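Local coordinates for protein glucose-1-phosphate thymidylyltransferase (Bacillus anthracis, PDB 4ECM) that catalyses the joining of dTTP and glucose 1-phosphate into dTDP-glucose with release of pyrophosphate, an early step of dTDP-L-rhamnose biosynthesis, at residues Y196-K201 with T220-W225. Residues are numbered along the deposited sequence; the frame is centred on the assembly and turned at random.
Sequences YLYDSK and TDINNW
I222 touches Y198 at the phenol end of the ring, where its CG2 methyl lies 3.9 Å from Y198 CE1. The methyl stands anti to the backbone N of I222, a setting that carries it off the helix toward strand 190-198. The next residue, N223, makes the hydrogen bond of the contact: Y198 OH donates to N223 OD1 over 2.6 Å. The bond is bent at the acceptor, with a C=O...donor angle of 127° and the hydroxyl tilted 27° from the carbonyl plane. N223 OD1 itself sits at the edge of the Y198 ring, close to the ring plane, and the amide and ring are only 29° apart. The other branch of the amide, N223 ND2, turns to the second tyrosine on this side of the strand and comes within 3.5 Å of Y196 CE1, an oblique approach. Both tyrosines thus reach from one side of the strand to the helix, 11.2 Å away between axes. This is a layer of helix over sheet in the mixed alpha/beta nucleotidyltransferase fold, with strand 190-198 running antiparallel to both strand 125-130 and strand 153-159. The layer borders the active site: the bound dTDP-glucose touches T220 on the same helix, and the side chain of Y196 comes to about 4 Å from it at the nearest atoms. At W225 the partner is the turn beyond the strand, where W225 CH2, on the six-membered ring, packs 3.6 Å from K201 O. From there the extended lysine chain leads away to a salt bridge with E151, while D199 OD1 caps the turn by accepting from K201 N at 3.1 Å and also bonds to Y226 OH.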
# COMPACT_ATOMS: atom_id res chain seq x y z
N TYR A 196 -7.73 19.91 23.08
CA TYR A 196 -7.54 21.35 23.18
C TYR A 196 -8.60 22.12 22.39
O TYR A 196 -8.97 21.74 21.28
CB TYR A 196 -6.15 21.70 22.62
CG TYR A 196 -5.04 20.85 23.19
CD1 TYR A 196 -4.58 21.05 24.48
CD2 TYR A 196 -4.46 19.85 22.43
CE1 TYR A 196 -3.57 20.26 25.00
CE2 TYR A 196 -3.44 19.06 22.95
CZ TYR A 196 -3.00 19.27 24.23
OH TYR A 196 -2.00 18.47 24.74
N LEU A 197 -9.08 23.21 22.98
CA LEU A 197 -10.04 24.06 22.30
C LEU A 197 -9.36 25.41 22.14
O LEU A 197 -8.96 26.02 23.14
CB LEU A 197 -11.37 24.15 23.06
CG LEU A 197 -12.11 22.82 23.29
CD1 LEU A 197 -11.56 22.09 24.53
CD2 LEU A 197 -13.59 23.01 23.46
N TYR A 198 -9.20 25.84 20.88
CA TYR A 198 -8.50 27.11 20.55
C TYR A 198 -9.26 28.05 19.61
O TYR A 198 -10.10 27.61 18.82
CB TYR A 198 -7.17 26.83 19.84
CG TYR A 198 -6.13 26.05 20.61
CD1 TYR A 198 -5.67 26.50 21.83
CD2 TYR A 198 -5.55 24.91 20.07
CE1 TYR A 198 -4.70 25.81 22.54
CE2 TYR A 198 -4.55 24.20 20.77
CZ TYR A 198 -4.14 24.66 22.01
OH TYR A 198 -3.18 24.00 22.74
N ASP A 199 -8.95 29.34 19.72
CA ASP A 199 -9.46 30.30 18.75
C ASP A 199 -8.36 30.39 17.68
O ASP A 199 -7.29 29.82 17.82
CB ASP A 199 -9.83 31.66 19.36
CG ASP A 199 -8.65 32.43 19.96
OD1 ASP A 199 -7.49 32.02 19.79
OD2 ASP A 199 -8.91 33.47 20.60
N SER A 200 -8.63 31.12 16.60
CA SER A 200 -7.69 31.19 15.48
C SER A 200 -6.37 31.91 15.77
O SER A 200 -5.48 31.89 14.94
CB SER A 200 -8.37 31.84 14.27
OG SER A 200 -8.69 33.18 14.57
N LYS A 201 -6.23 32.51 16.95
CA LYS A 201 -5.00 33.22 17.27
C LYS A 201 -3.83 32.29 17.53
O LYS A 201 -2.68 32.72 17.51
CB LYS A 201 -5.21 34.14 18.48
CG LYS A 201 -6.20 35.28 18.21
CD LYS A 201 -6.21 36.33 19.34
CE LYS A 201 -7.15 37.51 19.01
NZ LYS A 201 -7.31 38.48 20.15
N THR A 220 2.44 22.66 25.23
CA THR A 220 2.41 23.31 26.55
C THR A 220 2.80 24.82 26.43
O THR A 220 2.21 25.67 27.10
CB THR A 220 3.29 22.57 27.57
OG1 THR A 220 2.66 21.32 27.91
CG2 THR A 220 3.48 23.40 28.84
N ASP A 221 3.76 25.13 25.56
CA ASP A 221 4.15 26.55 25.35
C ASP A 221 2.97 27.38 24.84
O ASP A 221 2.78 28.53 25.26
CB ASP A 221 5.32 26.64 24.38
CG ASP A 221 6.57 25.97 24.91
OD1 ASP A 221 6.70 25.82 26.15
OD2 ASP A 221 7.43 25.59 24.09
N ILE A 222 2.18 26.79 23.95
CA ILE A 222 1.00 27.44 23.42
C ILE A 222 -0.02 27.67 24.53
O ILE A 222 -0.59 28.76 24.66
CB ILE A 222 0.35 26.60 22.31
CG1 ILE A 222 1.21 26.61 21.06
CG2 ILE A 222 -1.06 27.10 21.99
CD1 ILE A 222 0.74 25.59 20.00
N ASN A 223 -0.26 26.64 25.33
CA ASN A 223 -1.20 26.76 26.44
C ASN A 223 -0.75 27.83 27.44
O ASN A 223 -1.58 28.61 27.93
CB ASN A 223 -1.47 25.39 27.05
CG ASN A 223 -2.14 24.45 26.06
OD1 ASN A 223 -2.87 24.91 25.18
ND2 ASN A 223 -1.89 23.13 26.17
N ASN A 224 0.55 27.90 27.72
CA ASN A 224 1.07 28.93 28.62
C ASN A 224 0.95 30.36 28.02
O ASN A 224 0.75 31.32 28.76
CB ASN A 224 2.52 28.63 29.05
CG ASN A 224 2.61 27.59 30.18
OD1 ASN A 224 1.78 27.58 31.07
ND2 ASN A 224 3.66 26.76 30.15
N TRP A 225 1.08 30.49 26.70
CA TRP A 225 0.94 31.79 26.02
C TRP A 225 -0.47 32.31 26.25
O TRP A 225 -0.67 33.45 26.67
CB TRP A 225 1.26 31.66 24.51
CG TRP A 225 0.97 32.90 23.69
CD1 TRP A 225 1.67 34.07 23.69
CD2 TRP A 225 -0.09 33.07 22.71
NE1 TRP A 225 1.11 34.96 22.81
CE2 TRP A 225 0.03 34.37 22.19
CE3 TRP A 225 -1.13 32.24 22.24
CZ2 TRP A 225 -0.85 34.88 21.21
CZ3 TRP A 225 -2.01 32.74 21.27
CH2 TRP A 225 -1.86 34.06 20.78